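PDB 5I2A: diol-dehydratase from Roseburia inulinivorans, which dehydrates 1,2-propanediol without vitamin B12, as a member of the glycyl radical enzyme family. Local coordinates for residues 24-29 with 102-107; 419-422 with 426-429. All coordinates share one frame; numbering follows the deposited sequence.

In the fold
The two contacts lie on opposite sides of the chain's centre, at similar distances from it, their own centres about 44 Å apart. Interaction 1 is partly buried and joins two loops distant in sequence: the one between helices 14-22 and 32-43, and the one between helices 94-97 and 115-125. Interaction 2 is a surface contact and local, between the end of helix 413-422 and the start of helix 427-431. Sparse van der Waals contacts, some of them against backbone, do the joining in each, with no hydrogen bonds between the paired segments. They differ in what shapes the second segment: a beta turn in interaction 1, and a capping box in interaction 2.

Interaction 1: residues 24-29 with 102-107; sequences AKMPEI and TVETRS
Met26 and Ile29, two residues of an extended loop, meet Val103 and Glu104, the two central residues of a tight turn. The Met26 side chain makes the longer reach. Its CB sets off toward the turn, and CG carries on toward Glu104. SD comes alongside the aliphatic part of Glu104, 4.1 Å from Glu104 CG. There the chain bends (chi3 78°), and the terminal methyl leaves the glutamate side chain for the backbone: Met26 CE lies 3.9 Å from Glu104 O, a van der Waals approach. Glu104 offers a methylene here because its CG stands anti to the backbone N (chi1 -177°) and the rest of the chain is extended. The two side chains cross at about a right angle, so that they share little length.

The second point of contact is purely apolar and more deeply buried. Ile29 CD1 stops 4.4 Å from Val103 CG1, a loose methyl-to-methyl touch. The other Val103 methyl faces back into its own loop, with Val103 CG2 3.7 Å above the guanidinium plane of Arg106, near the rim of that group. Arg106 itself is held by a salt bridge to Glu99 and a hydrogen bond to the carbonyl oxygen of Arg330.

A bond of 3.2 Å from Thr105 N to Thr102 O closes the turn and presents both contact residues at its bend. Backbone bonds from Pro27 and Ile29 to Tyr112, farther along the loop that carries the turn, also join the two loops, while Val103 bonds Phe111 within its own loop. The arrangement is a beta turn packed against an extended segment, a loop-to-loop junction in the pyruvate formate lyase-like part of the chain.

Interaction 2: residues 419-422 with 426-429; sequences ALVH and TMDE
Val421 packs against the first turn of the next helix through a single methyl group. This van der Waals contact is mostly with backbone: Val421 CG2 lies 4.0 Å from Met427 CA and equally far from Thr426 O. The methyl is directed there with CG2 anti to the carbonyl carbon, while CG1 takes the place anti to the backbone N (chi1 165°). The apolar contact continues to Met427 SD, 4.3 Å from Val421 CG2. The Met427 side chain also touches a crystal neighbour, which may influence its pose.

Two hydrogen bonds within 426-429 make a capping box of Thr426 and Glu429. Glu429 N donates to Thr426 OG1 at 3.1 Å, and in return Thr426 N gives a straighter bond (167°) to Glu429 OE1. That oxygen is met on its anti side, 34° out of the carboxylate plane, and also bonds Tyr548 OH.

Charge adds a salt bridge from Glu429 OE2 to Lys446.

Leu420 and Val421 of helix 413-422 also touch Ala430 of helix 427-431. Helix 413-422 directly follows strand 409-412, the middle strand of the sheet that also holds 380-385 and 787-792, whereas Tyr548 begins strand 548-556 of a different sheet.

Interaction 1: residues 24-29 with 102-107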
# COMPACT_ATOMS: atom_id res chain seq x y z
N ALA A 24 -13.62 -22.37 -36.58
CA ALA A 24 -13.88 -23.78 -36.84
C ALA A 24 -14.45 -24.48 -35.60
O ALA A 24 -15.25 -25.40 -35.73
CB ALA A 24 -12.62 -24.49 -37.32
N LYS A 25 -14.04 -24.03 -34.42
CA LYS A 25 -14.56 -24.58 -33.16
C LYS A 25 -15.00 -23.48 -32.19
O LYS A 25 -14.64 -22.32 -32.37
CB LYS A 25 -13.50 -25.46 -32.48
CG LYS A 25 -13.01 -26.64 -33.30
CD LYS A 25 -11.84 -27.33 -32.59
CE LYS A 25 -11.36 -28.57 -33.35
NZ LYS A 25 -10.17 -29.20 -32.69
N MET A 26 -15.78 -23.87 -31.18
CA MET A 26 -16.13 -23.02 -30.05
C MET A 26 -14.92 -22.38 -29.40
O MET A 26 -13.87 -23.01 -29.30
CB MET A 26 -16.83 -23.83 -28.95
CG MET A 26 -18.29 -23.97 -29.08
SD MET A 26 -18.89 -24.40 -27.45
CE MET A 26 -18.85 -22.81 -26.68
N PRO A 27 -15.07 -21.14 -28.93
CA PRO A 27 -14.07 -20.59 -28.01
C PRO A 27 -13.89 -21.50 -26.80
O PRO A 27 -14.87 -22.08 -26.31
CB PRO A 27 -14.67 -19.24 -27.60
CG PRO A 27 -15.53 -18.85 -28.75
CD PRO A 27 -16.15 -20.16 -29.20
N GLU A 28 -12.66 -21.66 -26.35
CA GLU A 28 -12.35 -22.54 -25.23
C GLU A 28 -11.56 -21.83 -24.13
O GLU A 28 -10.64 -21.09 -24.41
CB GLU A 28 -11.56 -23.77 -25.71
CG GLU A 28 -11.05 -24.66 -24.58
CD GLU A 28 -10.35 -25.93 -25.07
OE1 GLU A 28 -10.07 -26.01 -26.28
OE2 GLU A 28 -10.10 -26.84 -24.26
N ILE A 29 -11.93 -22.10 -22.88
CA ILE A 29 -11.19 -21.63 -21.71
C ILE A 29 -9.96 -22.53 -21.43
O ILE A 29 -10.09 -23.76 -21.35
CB ILE A 29 -12.10 -21.60 -20.46
CG1 ILE A 29 -13.23 -20.60 -20.66
CG2 ILE A 29 -11.31 -21.31 -19.19
CD1 ILE A 29 -14.41 -20.80 -19.73
N THR A 102 -22.18 -25.06 -16.86
CA THR A 102 -23.17 -24.33 -17.65
C THR A 102 -22.58 -23.39 -18.72
O THR A 102 -23.31 -22.94 -19.61
CB THR A 102 -24.07 -23.47 -16.74
OG1 THR A 102 -23.26 -22.60 -15.95
CG2 THR A 102 -24.91 -24.35 -15.82
N VAL A 103 -21.30 -23.07 -18.62
CA VAL A 103 -20.74 -22.04 -19.47
C VAL A 103 -20.72 -22.48 -20.94
O VAL A 103 -20.81 -21.65 -21.84
CB VAL A 103 -19.32 -21.62 -19.01
CG1 VAL A 103 -18.32 -22.77 -19.10
CG2 VAL A 103 -18.84 -20.39 -19.79
N GLU A 104 -20.65 -23.79 -21.20
CA GLU A 104 -20.60 -24.28 -22.58
C GLU A 104 -21.91 -24.01 -23.33
O GLU A 104 -21.91 -23.86 -24.54
CB GLU A 104 -20.27 -25.78 -22.63
CG GLU A 104 -20.14 -26.32 -24.07
CD GLU A 104 -19.70 -27.77 -24.15
OE1 GLU A 104 -19.25 -28.33 -23.13
OE2 GLU A 104 -19.78 -28.35 -25.24
N THR A 105 -23.02 -23.95 -22.61
CA THR A 105 -24.31 -23.82 -23.26
C THR A 105 -25.09 -22.61 -22.78
O THR A 105 -26.28 -22.52 -23.04
CB THR A 105 -25.17 -25.07 -23.00
OG1 THR A 105 -25.27 -25.27 -21.59
CG2 THR A 105 -24.53 -26.31 -23.64
N ARG A 106 -24.44 -21.69 -22.08
CA ARG A 106 -25.14 -20.51 -21.60
C ARG A 106 -25.56 -19.63 -22.78
O ARG A 106 -25.00 -19.72 -23.86
CB ARG A 106 -24.28 -19.71 -20.61
CG ARG A 106 -23.05 -19.05 -21.22
CD ARG A 106 -22.17 -18.37 -20.16
NE ARG A 106 -21.18 -17.49 -20.76
CZ ARG A 106 -20.34 -16.73 -20.08
NH1 ARG A 106 -20.35 -16.76 -18.75
NH2 ARG A 106 -19.49 -15.94 -20.73
N SER A 107 -26.55 -18.78 -22.55
CA SER A 107 -27.17 -18.02 -23.63
C SER A 107 -26.32 -16.86 -24.16
O SER A 107 -26.46 -16.47 -25.31
CB SER A 107 -28.52 -17.49 -23.16
OG SER A 107 -28.35 -16.60 -22.08

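Interaction 2: residues 419-422 with 426-429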
# COMPACT_ATOMS: atom_id res chain seq x y z
N ALA A 419 -13.57 19.46 -25.56
CA ALA A 419 -13.95 18.78 -24.31
C ALA A 419 -12.71 18.26 -23.59
O ALA A 419 -12.60 18.39 -22.37
CB ALA A 419 -14.93 17.64 -24.58
N LEU A 420 -11.76 17.70 -24.33
CA LEU A 420 -10.52 17.22 -23.74
C LEU A 420 -9.72 18.36 -23.12
O LEU A 420 -9.16 18.22 -22.03
CB LEU A 420 -9.68 16.49 -24.77
CG LEU A 420 -10.26 15.14 -25.20
CD1 LEU A 420 -9.51 14.63 -26.41
CD2 LEU A 420 -10.22 14.12 -24.06
N VAL A 421 -9.65 19.48 -23.82
CA VAL A 421 -8.94 20.64 -23.33
C VAL A 421 -9.59 21.13 -22.05
O VAL A 421 -8.91 21.43 -21.07
CB VAL A 421 -8.89 21.77 -24.38
CG1 VAL A 421 -8.47 23.09 -23.74
CG2 VAL A 421 -7.94 21.37 -25.53
N HIS A 422 -10.92 21.15 -22.03
CA HIS A 422 -11.64 21.59 -20.84
C HIS A 422 -11.33 20.71 -19.62
O HIS A 422 -11.29 21.20 -18.50
CB HIS A 422 -13.15 21.62 -21.11
CG HIS A 422 -13.97 22.05 -19.94
ND1 HIS A 422 -13.81 23.28 -19.32
CD2 HIS A 422 -14.98 21.44 -19.28
CE1 HIS A 422 -14.67 23.39 -18.33
NE2 HIS A 422 -15.40 22.28 -18.28
N THR A 426 -3.67 19.74 -23.14
CA THR A 426 -3.27 20.83 -24.03
C THR A 426 -3.95 20.65 -25.39
O THR A 426 -4.40 19.56 -25.74
CB THR A 426 -1.73 20.91 -24.27
OG1 THR A 426 -1.31 19.81 -25.06
CG2 THR A 426 -0.95 20.92 -22.94
N MET A 427 -4.01 21.74 -26.15
CA MET A 427 -4.52 21.68 -27.50
C MET A 427 -3.75 20.67 -28.37
O MET A 427 -4.36 19.91 -29.11
CB MET A 427 -4.49 23.06 -28.14
CG MET A 427 -5.15 23.08 -29.51
SD MET A 427 -6.94 22.96 -29.35
CE MET A 427 -7.26 24.49 -28.48
N ASP A 428 -2.42 20.67 -28.29
CA ASP A 428 -1.63 19.74 -29.09
C ASP A 428 -1.98 18.28 -28.73
O ASP A 428 -1.98 17.41 -29.58
CB ASP A 428 -0.13 19.94 -28.89
CG ASP A 428 0.42 21.21 -29.56
OD1 ASP A 428 -0.32 21.91 -30.25
OD2 ASP A 428 1.62 21.47 -29.39
N GLU A 429 -2.21 18.03 -27.45
CA GLU A 429 -2.52 16.68 -27.00
C GLU A 429 -3.90 16.28 -27.49
O GLU A 429 -4.09 15.22 -28.04
CB GLU A 429 -2.44 16.59 -25.47
CG GLU A 429 -1.01 16.60 -24.95
CD GLU A 429 -0.92 16.80 -23.45
OE1 GLU A 429 -1.90 17.27 -22.83
OE2 GLU A 429 0.14 16.49 -22.88